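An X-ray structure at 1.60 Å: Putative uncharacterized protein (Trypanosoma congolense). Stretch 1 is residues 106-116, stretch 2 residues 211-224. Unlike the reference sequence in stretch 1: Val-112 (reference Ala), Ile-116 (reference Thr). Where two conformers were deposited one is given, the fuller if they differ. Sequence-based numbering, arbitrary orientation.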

# COMPACT_ATOMS: atom_id res chain seq x y z
N GLU A 106 -2.66 19.90 0.90
CA GLU A 106 -2.50 19.41 -0.48
C GLU A 106 -1.62 18.20 -0.59
O GLU A 106 -1.91 17.28 -1.38
CB GLU A 106 -1.96 20.53 -1.40
CG GLU A 106 -3.07 21.46 -1.81
CD GLU A 106 -4.33 20.67 -2.27
OE1 GLU A 106 -4.24 19.69 -3.09
OE2 GLU A 106 -5.40 21.03 -1.75
N ILE A 107 -0.53 18.17 0.21
CA ILE A 107 0.28 16.97 0.24
C ILE A 107 -0.50 15.78 0.78
O ILE A 107 -0.37 14.67 0.18
CB ILE A 107 1.57 17.17 1.05
CG1 ILE A 107 2.45 18.12 0.29
CG2 ILE A 107 2.31 15.79 1.20
CD1 ILE A 107 3.64 18.61 1.10
N VAL A 108 -1.28 15.95 1.85
CA VAL A 108 -2.13 14.90 2.42
C VAL A 108 -3.08 14.38 1.32
O VAL A 108 -3.24 13.17 1.16
CB VAL A 108 -2.95 15.38 3.62
CG1 VAL A 108 -4.00 14.28 4.00
CG2 VAL A 108 -2.00 15.66 4.78
N ALA A 109 -3.66 15.28 0.55
CA ALA A 109 -4.61 14.84 -0.49
C ALA A 109 -3.89 14.02 -1.52
O ALA A 109 -4.47 13.02 -2.02
CB ALA A 109 -5.20 16.10 -1.19
N LYS A 110 -2.66 14.43 -1.90
CA LYS A 110 -1.88 13.72 -2.91
C LYS A 110 -1.58 12.31 -2.43
O LYS A 110 -1.71 11.35 -3.21
CB LYS A 110 -0.57 14.45 -3.26
CG LYS A 110 -0.78 15.76 -4.03
CD LYS A 110 0.52 16.56 -4.27
CE LYS A 110 0.25 17.93 -4.93
NZ LYS A 110 -0.78 17.87 -6.00
N LYS A 111 -1.23 12.20 -1.15
CA LYS A 111 -0.87 10.87 -0.60
C LYS A 111 -2.07 9.99 -0.49
O LYS A 111 -1.94 8.74 -0.69
CB LYS A 111 -0.16 10.97 0.79
CG LYS A 111 1.10 11.78 0.74
CD LYS A 111 2.19 11.32 -0.20
CE LYS A 111 3.10 12.51 -0.44
NZ LYS A 111 4.41 12.06 -0.98
N VAL A 112 -3.20 10.55 -0.09
CA VAL A 112 -4.43 9.77 -0.05
C VAL A 112 -4.70 9.21 -1.46
O VAL A 112 -5.01 8.03 -1.61
CB VAL A 112 -5.61 10.61 0.36
CG1 VAL A 112 -6.97 9.97 0.02
CG2 VAL A 112 -5.51 10.96 1.88
N ASN A 113 -4.62 10.06 -2.46
CA ASN A 113 -4.88 9.58 -3.85
C ASN A 113 -3.87 8.56 -4.30
O ASN A 113 -4.27 7.55 -4.97
CB ASN A 113 -4.97 10.79 -4.81
CG ASN A 113 -6.28 11.56 -4.63
OD1 ASN A 113 -7.29 11.00 -4.23
ND2 ASN A 113 -6.26 12.83 -4.92
N GLU A 114 -2.60 8.72 -3.90
CA GLU A 114 -1.58 7.74 -4.25
C GLU A 114 -1.90 6.40 -3.59
O GLU A 114 -1.76 5.35 -4.25
CB GLU A 114 -0.18 8.20 -3.85
CG GLU A 114 0.21 9.34 -4.83
CD GLU A 114 1.52 10.07 -4.50
OE1 GLU A 114 2.05 9.93 -3.39
OE2 GLU A 114 1.98 10.87 -5.36
N ILE A 115 -2.32 6.42 -2.33
CA ILE A 115 -2.64 5.15 -1.65
C ILE A 115 -3.83 4.45 -2.31
O ILE A 115 -3.84 3.19 -2.44
CB ILE A 115 -2.93 5.41 -0.15
CG1 ILE A 115 -1.57 5.73 0.52
CG2 ILE A 115 -3.62 4.22 0.52
CD1 ILE A 115 -1.74 6.35 1.93
N ILE A 116 -4.83 5.23 -2.70
CA ILE A 116 -6.03 4.65 -3.34
C ILE A 116 -5.58 3.97 -4.63
O ILE A 116 -5.98 2.80 -4.89
CB ILE A 116 -7.10 5.73 -3.61
CG1 ILE A 116 -7.76 6.16 -2.27
CG2 ILE A 116 -8.13 5.23 -4.65
CD1 ILE A 116 -8.61 7.46 -2.38
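Stretch 2 211-224: SVEQRAEELETALE

Stretch 2 packs against stretch 1 as an antiparallel helix pair, joined by a seam of aliphatic side chains and flanked by a cluster of charged ones. Residues 211-224 are helical throughout, held by regular i to i+4 backbone hydrogen bonds, and the helix extends beyond both ends of the stretch. Its axis runs at 161° to that of helix 106-116 (signed crossing angle -161°) and approaches it to 8.5 Å, burying 587 Å² in total. The register runs in opposite order along the two chains: the CA atoms of Leu-219 and Val-108 lie 5.1 Å apart, those of Val-212 and Ile-115 5.5 Å.

Leu-219 is the knob of the interface, its side chain seated among Val-108, Lys-111, Val-112 and Ile-115; its CD1 lies 3.7 Å from Val-112 CG2, and its CD2 3.9 Å from Val-108 CG1. One turn on, Ala-222 points toward stretch 1, its CB 3.8 Å from both Ile-107 CG2 and Val-108 CG2. Toward the other end, Ile-115 CD1 reaches 4.1 Å from Ala-216 CB, while its CG2 meets Val-212 CG1 at 4.2 Å.

Alongside, Glu-218 OE1 accepts a salt-bridging hydrogen bond from Lys-111 NZ (2.8 Å) and another from Arg-215 NE (2.9 Å), so one carboxylate oxygen bonds Lys-111 across the interface and Arg-215 within its own helix.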

# COMPACT_ATOMS: atom_id res chain seq x y z
N SER A 211 5.23 0.61 -1.10
CA SER A 211 4.94 2.00 -1.52
C SER A 211 3.78 2.58 -0.71
O SER A 211 3.86 3.74 -0.27
CB SER A 211 4.64 2.08 -3.03
OG SER A 211 5.80 1.83 -3.82
N VAL A 212 2.71 1.81 -0.51
CA VAL A 212 1.57 2.28 0.31
C VAL A 212 2.01 2.69 1.71
O VAL A 212 1.61 3.75 2.22
CB VAL A 212 0.42 1.23 0.41
CG1 VAL A 212 -0.59 1.54 1.53
CG2 VAL A 212 -0.29 1.16 -0.92
N GLU A 213 2.85 1.86 2.33
CA GLU A 213 3.24 2.13 3.68
C GLU A 213 4.19 3.36 3.73
O GLU A 213 4.13 4.09 4.73
CB GLU A 213 3.82 0.83 4.33
CG GLU A 213 2.82 -0.34 4.44
CD GLU A 213 3.43 -1.75 4.56
OE1 GLU A 213 4.63 -1.92 4.29
OE2 GLU A 213 2.72 -2.72 4.96
N GLN A 214 4.98 3.62 2.68
CA GLN A 214 5.84 4.80 2.58
C GLN A 214 4.99 6.04 2.33
O GLN A 214 5.19 7.09 3.00
CB GLN A 214 6.82 4.72 1.43
CG GLN A 214 7.99 3.77 1.59
CD GLN A 214 9.08 4.10 0.59
OE1 GLN A 214 8.85 4.16 -0.62
NE2 GLN A 214 10.29 4.34 1.10
N ARG A 215 4.03 5.97 1.38
CA ARG A 215 3.11 7.16 1.22
C ARG A 215 2.33 7.45 2.51
O ARG A 215 1.99 8.61 2.83
CB ARG A 215 2.10 6.98 0.03
CG ARG A 215 2.66 6.53 -1.32
CD ARG A 215 3.59 7.43 -2.11
NE ARG A 215 4.93 7.57 -1.55
CZ ARG A 215 5.98 6.78 -1.75
NH1 ARG A 215 7.14 7.10 -1.18
NH2 ARG A 215 5.91 5.67 -2.50
N ALA A 216 1.96 6.43 3.27
CA ALA A 216 1.18 6.60 4.48
C ALA A 216 2.04 7.35 5.52
O ALA A 216 1.48 8.12 6.29
CB ALA A 216 0.73 5.26 5.00
N GLU A 217 3.35 7.06 5.56
CA GLU A 217 4.26 7.76 6.53
C GLU A 217 4.34 9.22 6.08
O GLU A 217 4.28 10.15 6.95
CB GLU A 217 5.68 7.13 6.55
CG GLU A 217 5.72 5.76 7.24
CD GLU A 217 7.14 5.16 7.30
OE1 GLU A 217 7.92 5.33 6.33
OE2 GLU A 217 7.48 4.47 8.31
N GLU A 218 4.48 9.44 4.78
CA GLU A 218 4.51 10.82 4.23
C GLU A 218 3.23 11.59 4.50
O GLU A 218 3.25 12.82 4.84
CB GLU A 218 4.86 10.81 2.74
CG GLU A 218 6.27 10.31 2.42
CD GLU A 218 6.41 9.71 1.03
OE1 GLU A 218 5.42 9.73 0.25
OE2 GLU A 218 7.49 9.16 0.72
N LEU A 219 2.10 10.91 4.40
CA LEU A 219 0.80 11.51 4.76
C LEU A 219 0.77 11.99 6.21
O LEU A 219 0.35 13.14 6.52
CB LEU A 219 -0.32 10.49 4.48
CG LEU A 219 -1.76 11.01 4.53
CD1 LEU A 219 -2.58 9.93 3.84
CD2 LEU A 219 -2.31 11.29 5.93
N GLU A 220 1.25 11.12 7.09
CA GLU A 220 1.26 11.43 8.49
C GLU A 220 2.20 12.58 8.78
O GLU A 220 1.82 13.43 9.63
CB GLU A 220 1.68 10.18 9.31
CG GLU A 220 1.59 10.41 10.81
CD GLU A 220 0.32 11.06 11.33
OE1 GLU A 220 0.49 12.00 12.15
OE2 GLU A 220 -0.83 10.66 10.98
N THR A 221 3.32 12.66 8.09
CA THR A 221 4.27 13.78 8.31
C THR A 221 3.62 15.12 7.89
O THR A 221 3.70 16.14 8.59
CB THR A 221 5.56 13.55 7.56
OG1 THR A 221 6.21 12.44 8.19
CG2 THR A 221 6.47 14.78 7.59
N ALA A 222 2.92 15.08 6.78
CA ALA A 222 2.19 16.33 6.36
C ALA A 222 1.04 16.72 7.26
O ALA A 222 0.79 17.93 7.45
CB ALA A 222 1.73 16.16 4.89
N LEU A 223 0.28 15.79 7.80
CA LEU A 223 -0.77 16.12 8.71
C LEU A 223 -0.10 16.79 9.92
O LEU A 223 -0.66 17.75 10.40
CB LEU A 223 -1.59 14.93 9.23
CG LEU A 223 -2.84 14.51 8.46
CD1 LEU A 223 -3.38 13.16 8.91
CD2 LEU A 223 -3.94 15.56 8.46
N GLU A 224 1.04 16.24 10.40
CA GLU A 224 1.75 16.85 11.58
C GLU A 224 2.10 18.32 11.26
O GLU A 224 1.88 19.20 12.12
CB GLU A 224 3.04 16.06 11.98
CG GLU A 224 2.78 14.67 12.60
CD GLU A 224 3.93 13.66 12.38
OE1 GLU A 224 5.06 14.06 11.96
OE2 GLU A 224 3.69 12.43 12.57